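PDB 6TZN: La-related protein 7 homolog from Schizosaccharomyces pombe, which binds telomerase RNA specifically and promotes its assembly with the catalytic subunit into the telomerase ribonucleoprotein, here represented by its C-terminal xRRM domain. Local coordinates for residues Leu12-Lys17 with Leu67-Cys72; Ser33-Arg38 with Asn74-Gln79. All blocks are in the same frame, centred on the assembly; numbering follows the deposited sequence.

Contact 1: residues Leu12-Lys17 with Leu67-Cys72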
loop_
_atom_site.group_PDB
_atom_site.type_symbol
_atom_site.label_atom_id
_atom_site.label_comp_id
_atom_site.label_asym_id
_atom_site.label_seq_id
_atom_site.Cartn_x
_atom_site.Cartn_y
_atom_site.Cartn_z
ATOM N N LEU A 12 1.322 11.086 5.127
ATOM C CA LEU A 12 2.153 10.409 4.142
ATOM C C LEU A 12 2.002 8.895 4.159
ATOM O O LEU A 12 2.449 8.242 3.211
ATOM C CB LEU A 12 3.636 10.721 4.388
ATOM C CG LEU A 12 4.147 12.150 4.178
ATOM C CD1 LEU A 12 5.640 12.217 4.510
ATOM C CD2 LEU A 12 3.902 12.599 2.753
ATOM N N LEU A 13 1.401 8.321 5.199
ATOM C CA LEU A 13 1.531 6.894 5.485
ATOM C C LEU A 13 0.231 6.162 5.192
ATOM O O LEU A 13 -0.832 6.560 5.679
ATOM C CB LEU A 13 1.883 6.675 6.957
ATOM C CG LEU A 13 3.060 7.451 7.534
ATOM C CD1 LEU A 13 3.168 7.167 9.027
ATOM C CD2 LEU A 13 4.355 7.082 6.812
ATOM N N THR A 14 0.314 5.075 4.425
ATOM C CA THR A 14 -0.830 4.197 4.204
ATOM C C THR A 14 -0.471 2.777 4.611
ATOM O O THR A 14 0.574 2.254 4.214
ATOM C CB THR A 14 -1.307 4.190 2.743
ATOM O OG1 THR A 14 -0.296 3.629 1.893
ATOM C CG2 THR A 14 -1.671 5.598 2.284
ATOM N N ARG A 15 -1.340 2.152 5.387
ATOM C CA ARG A 15 -1.215 0.732 5.662
ATOM C C ARG A 15 -1.920 -0.027 4.550
ATOM O O ARG A 15 -3.058 0.299 4.197
ATOM C CB ARG A 15 -1.863 0.392 7.000
ATOM C CG ARG A 15 -1.945 -1.104 7.257
ATOM C CD ARG A 15 -2.480 -1.397 8.639
ATOM N NE ARG A 15 -1.425 -1.277 9.636
ATOM C CZ ARG A 15 -1.324 -0.274 10.498
ATOM N NH1 ARG A 15 -2.221 0.705 10.492
ATOM N NH2 ARG A 15 -0.326 -0.252 11.369
ATOM N N ILE A 16 -1.236 -1.008 3.975
ATOM C CA ILE A 16 -1.826 -1.922 3.005
ATOM C C ILE A 16 -2.072 -3.240 3.716
ATOM O O ILE A 16 -1.157 -3.788 4.339
ATOM C CB ILE A 16 -0.899 -2.135 1.795
ATOM C CG1 ILE A 16 -0.387 -0.801 1.241
ATOM C CG2 ILE A 16 -1.607 -2.972 0.731
ATOM C CD1 ILE A 16 -1.474 0.097 0.717
ATOM N N LYS A 17 -3.301 -3.740 3.650
ATOM C CA LYS A 17 -3.671 -4.989 4.299
ATOM C C LYS A 17 -4.085 -6.032 3.273
ATOM O O LYS A 17 -4.567 -5.705 2.182
ATOM C CB LYS A 17 -4.828 -4.787 5.285
ATOM C CG LYS A 17 -4.477 -3.863 6.435
ATOM C CD LYS A 17 -5.525 -3.904 7.528
ATOM C CE LYS A 17 -6.840 -3.316 7.064
ATOM N NZ LYS A 17 -7.861 -3.408 8.143
ATOM N N LEU A 67 -0.651 13.897 -1.395
ATOM C CA LEU A 67 -1.479 13.621 -2.564
ATOM C C LEU A 67 -1.293 12.192 -3.059
ATOM O O LEU A 67 -2.264 11.536 -3.448
ATOM C CB LEU A 67 -1.179 14.626 -3.676
ATOM C CG LEU A 67 -2.026 14.431 -4.934
ATOM C CD1 LEU A 67 -3.515 14.525 -4.605
ATOM C CD2 LEU A 67 -1.637 15.433 -6.010
ATOM N N HIS A 68 -0.052 11.691 -3.044
ATOM C CA HIS A 68 0.193 10.299 -3.420
ATOM C C HIS A 68 -0.535 9.343 -2.483
ATOM O O HIS A 68 -1.159 8.372 -2.928
ATOM C CB HIS A 68 1.691 9.996 -3.388
ATOM C CG HIS A 68 2.478 10.635 -4.490
ATOM N ND1 HIS A 68 3.183 11.805 -4.320
ATOM C CD2 HIS A 68 2.694 10.248 -5.769
ATOM C CE1 HIS A 68 3.786 12.122 -5.452
ATOM N NE2 HIS A 68 3.509 11.191 -6.346
ATOM N N ALA A 69 -0.456 9.600 -1.173
ATOM C CA ALA A 69 -1.120 8.728 -0.211
ATOM C C ALA A 69 -2.628 8.725 -0.422
ATOM O O ALA A 69 -3.267 7.668 -0.372
ATOM C CB ALA A 69 -0.774 9.138 1.221
ATOM N N GLU A 70 -3.214 9.900 -0.669
ATOM C CA GLU A 70 -4.650 9.974 -0.921
ATOM C C GLU A 70 -5.030 9.217 -2.187
ATOM O O GLU A 70 -6.069 8.544 -2.230
ATOM C CB GLU A 70 -5.069 11.439 -1.041
ATOM C CG GLU A 70 -6.576 11.655 -1.083
ATOM C CD GLU A 70 -6.949 13.121 -1.156
ATOM O OE1 GLU A 70 -6.305 13.863 -1.929
ATOM O OE2 GLU A 70 -7.886 13.532 -0.439
ATOM N N THR A 71 -4.206 9.326 -3.232
ATOM C CA THR A 71 -4.478 8.599 -4.466
ATOM C C THR A 71 -4.470 7.095 -4.217
ATOM O O THR A 71 -5.307 6.357 -4.751
ATOM C CB THR A 71 -3.439 8.982 -5.523
ATOM O OG1 THR A 71 -3.512 10.389 -5.790
ATOM C CG2 THR A 71 -3.650 8.199 -6.811
ATOM N N CYS A 72 -3.523 6.624 -3.402
ATOM C CA CYS A 72 -3.470 5.209 -3.051
ATOM C C CYS A 72 -4.750 4.774 -2.345
ATOM O O CYS A 72 -5.344 3.739 -2.683
ATOM C CB CYS A 72 -2.250 4.962 -2.166
ATOM S SG CYS A 72 -2.134 3.285 -1.529
#
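Thr14 meets Ala69 and Cys72 where helix 66-78 lies on one face of the four-stranded antiparallel sheet. This is the helix-on-sheet packing of an RNA recognition motif, here the xRRM of a LARP7 family protein. Strand 13-17 is one of the two inner strands. It runs in nearly the same direction as the helix, with 26° between their axes and a closest approach of 8.4 Å.

The tight part is buried and formed by small side chains. Thr14 CG2 lies 3.8 Å from Ala69 CB. The same methyl is 3.7 Å from Ala69 O, so it rests against both the side chain and the carbonyl of one helical residue. Ala69 CB also lies 3.9 Å from Leu12 O. No hydrogen bond joins the two segments. The hydroxyl of Thr14 is used within the sheet instead, in a hydrogen bond with the indole NE1 of Trp63 on the adjoining strand 58-63. That bond satisfies a polar atom in a buried place and should help to fix the rotation of the threonine, which keeps CG2 on the helix.

The loose side begins one residue along. Arg15 and Lys17 make no contact with the helix segment and are partly exposed; Arg15 forms a salt bridge with Glu111 and Lys17 one with Glu105. On the helix, Glu70 is exposed and turned from the strand.

Cys72 closes the buried part nearer the strand's C-terminal end. Its CB points toward the strand, and SG, anti to the backbone N (chi1 175°), lies 3.9 Å from Thr14 OG1. Ile16 CD1 touches the same sulfur at 4.0 Å.

Contact 2: residues Ser33-Arg38 with Asn74-Gln79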
loop_
_atom_site.group_PDB
_atom_site.type_symbol
_atom_site.label_atom_id
_atom_site.label_comp_id
_atom_site.label_asym_id
_atom_site.label_seq_id
_atom_site.Cartn_x
_atom_site.Cartn_y
_atom_site.Cartn_z
ATOM N N SER A 33 2.308 0.603 -7.989
ATOM C CA SER A 33 2.429 1.414 -9.197
ATOM C C SER A 33 1.367 1.046 -10.225
ATOM O O SER A 33 0.784 1.925 -10.870
ATOM C CB SER A 33 3.826 1.252 -9.789
ATOM O OG SER A 33 4.808 1.592 -8.828
ATOM N N TYR A 34 1.109 -0.248 -10.394
ATOM C CA TYR A 34 0.108 -0.709 -11.347
ATOM C C TYR A 34 -1.270 -0.167 -10.987
ATOM O O TYR A 34 -1.985 0.375 -11.842
ATOM C CB TYR A 34 0.115 -2.242 -11.357
ATOM C CG TYR A 34 -0.805 -2.860 -12.377
ATOM C CD1 TYR A 34 -2.158 -3.041 -12.105
ATOM C CD2 TYR A 34 -0.323 -3.255 -13.616
ATOM C CE1 TYR A 34 -3.004 -3.593 -13.048
ATOM C CE2 TYR A 34 -1.158 -3.817 -14.560
ATOM C CZ TYR A 34 -2.497 -3.979 -14.271
ATOM O OH TYR A 34 -3.321 -4.541 -15.211
ATOM N N VAL A 35 -1.653 -0.296 -9.718
ATOM C CA VAL A 35 -2.960 0.172 -9.267
ATOM C C VAL A 35 -3.056 1.694 -9.348
ATOM O O VAL A 35 -4.055 2.243 -9.837
ATOM C CB VAL A 35 -3.222 -0.367 -7.847
ATOM C CG1 VAL A 35 -4.460 0.250 -7.237
ATOM C CG2 VAL A 35 -3.347 -1.882 -7.876
ATOM N N PHE A 36 -2.009 2.388 -8.891
ATOM C CA PHE A 36 -1.964 3.849 -8.914
ATOM C C PHE A 36 -2.206 4.378 -10.319
ATOM O O PHE A 36 -2.958 5.341 -10.508
ATOM C CB PHE A 36 -0.579 4.285 -8.415
ATOM C CG PHE A 36 -0.476 5.725 -7.963
ATOM C CD1 PHE A 36 -0.368 6.750 -8.892
ATOM C CD2 PHE A 36 -0.411 6.046 -6.614
ATOM C CE1 PHE A 36 -0.232 8.071 -8.483
ATOM C CE2 PHE A 36 -0.276 7.355 -6.199
ATOM C CZ PHE A 36 -0.192 8.372 -7.135
ATOM N N SER A 37 -1.593 3.749 -11.326
ATOM C CA SER A 37 -1.713 4.245 -12.692
ATOM C C SER A 37 -3.129 4.116 -13.241
ATOM O O SER A 37 -3.502 4.884 -14.136
ATOM C CB SER A 37 -0.707 3.548 -13.611
ATOM O OG SER A 37 -1.073 2.206 -13.859
ATOM N N ARG A 38 -3.926 3.174 -12.729
ATOM C CA ARG A 38 -5.335 3.100 -13.104
ATOM C C ARG A 38 -6.183 4.150 -12.403
ATOM O O ARG A 38 -7.286 4.443 -12.870
ATOM C CB ARG A 38 -5.915 1.717 -12.789
ATOM C CG ARG A 38 -5.790 0.706 -13.912
ATOM C CD ARG A 38 -4.468 -0.001 -13.862
ATOM N NE ARG A 38 -4.182 -0.657 -15.125
ATOM C CZ ARG A 38 -2.958 -0.904 -15.566
ATOM N NH1 ARG A 38 -1.913 -0.564 -14.818
ATOM N NH2 ARG A 38 -2.787 -1.489 -16.746
ATOM N N ASN A 74 -7.732 6.114 -2.466
ATOM C CA ASN A 74 -8.853 6.123 -3.402
ATOM C C ASN A 74 -8.784 4.936 -4.353
ATOM O O ASN A 74 -9.813 4.338 -4.690
ATOM C CB ASN A 74 -8.865 7.433 -4.191
ATOM C CG ASN A 74 -9.219 8.627 -3.329
ATOM O OD1 ASN A 74 -9.809 8.478 -2.261
ATOM N ND2 ASN A 74 -8.859 9.823 -3.792
ATOM N N ALA A 75 -7.576 4.580 -4.795
ATOM C CA ALA A 75 -7.410 3.495 -5.756
ATOM C C ALA A 75 -7.913 2.170 -5.193
ATOM O O ALA A 75 -8.659 1.441 -5.860
ATOM C CB ALA A 75 -5.939 3.383 -6.152
ATOM N N PHE A 76 -7.503 1.823 -3.971
ATOM C CA PHE A 76 -7.940 0.549 -3.410
ATOM C C PHE A 76 -9.386 0.570 -2.945
ATOM O O PHE A 76 -10.012 -0.493 -2.866
ATOM C CB PHE A 76 -7.004 0.090 -2.294
ATOM C CG PHE A 76 -5.684 -0.402 -2.797
ATOM C CD1 PHE A 76 -5.566 -1.674 -3.336
ATOM C CD2 PHE A 76 -4.568 0.424 -2.769
ATOM C CE1 PHE A 76 -4.355 -2.126 -3.815
ATOM C CE2 PHE A 76 -3.351 -0.020 -3.242
ATOM C CZ PHE A 76 -3.242 -1.304 -3.764
ATOM N N ARG A 77 -9.939 1.750 -2.657
ATOM C CA ARG A 77 -11.357 1.815 -2.325
ATOM C C ARG A 77 -12.220 1.551 -3.550
ATOM O O ARG A 77 -13.267 0.899 -3.453
ATOM C CB ARG A 77 -11.701 3.175 -1.721
ATOM C CG ARG A 77 -13.134 3.251 -1.219
ATOM C CD ARG A 77 -13.521 4.664 -0.820
ATOM N NE ARG A 77 -13.610 5.549 -1.976
ATOM C CZ ARG A 77 -12.755 6.534 -2.229
ATOM N NH1 ARG A 77 -11.742 6.759 -1.403
ATOM N NH2 ARG A 77 -12.913 7.290 -3.308
ATOM N N THR A 78 -11.788 2.027 -4.716
ATOM C CA THR A 78 -12.614 1.929 -5.908
ATOM C C THR A 78 -12.278 0.734 -6.793
ATOM O O THR A 78 -13.117 0.333 -7.599
ATOM C CB THR A 78 -12.566 3.237 -6.713
ATOM O OG1 THR A 78 -11.225 3.512 -7.126
ATOM C CG2 THR A 78 -13.064 4.401 -5.865
ATOM N N GLN A 79 -11.099 0.136 -6.646
ATOM C CA GLN A 79 -10.698 -1.029 -7.431
ATOM C C GLN A 79 -10.660 -2.261 -6.531
ATOM O O GLN A 79 -9.960 -2.266 -5.516
ATOM C CB GLN A 79 -9.316 -0.811 -8.049
ATOM C CG GLN A 79 -9.155 0.458 -8.884
ATOM C CD GLN A 79 -7.719 0.646 -9.352
ATOM O OE1 GLN A 79 -7.023 -0.327 -9.636
ATOM N NE2 GLN A 79 -7.270 1.893 -9.429
#
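The Phe76 ring carries Val35 CG1 over one face, 4.0 Å above its plane and offset toward the rim. It is a CH-pi contact, 14° off the ring normal. It joins the two helices of the RNA recognition motif, 25-39 and 66-78, which pack side by side on one face of the sheet. The other flat pair lies within helix 25-39. Arg38 NH1 sits over the centre of the Tyr34 ring, 3.2 Å above the plane, and the same NH1 donates to Tyr34 O, which lies at the guanidinium edge.

Val35 is the apolar centre. Its CG1, anti to the backbone N (chi1 171°), also touches Ala75 CB at 3.6 Å.

Gln79, the first residue beyond helix 66-78, adds the polar link. Its straight chain runs alongside Val35, the two side chains pointing opposite ways. Gln79 OE1 lies 3.6 Å from Val35 CG1 and accepts a hydrogen bond from Arg81 NH2. With both ends of the amide engaged, its flip is probably fixed. An alanine here would probably leave Val35 O without its side-chain donor and Arg81 NH2 without this acceptor, and uncover one side of Val35 CG1. Arg38 CB packs 3.6 Å from Gln79 NE2. The NE2 donates to Val35 O at 3.3 Å, with an N-H...O angle of 164° and the oxygen close to the amide plane.

In the fold
From the N terminus the chain passes through strand 13-17, helix 25-39, strands 47-51 and 58-63, and then helix 66-78. Contact 1 closes a loop of 49 residues by bringing the start of helix 66-78 back to the first strand. Contact 2 closes a shorter loop of 35 residues, between the later parts of the two helices. Their segments alternate along the chain, so the loops cross and neither nests in the other. Helix 66-78 serves both, tying strand 13-17 to helix 25-39. The two contacts also touch directly: Thr71 CG2 lies 3.5 Å from Phe36 CZ. Strand 103-106 and helix 109-119 follow after both loops have closed.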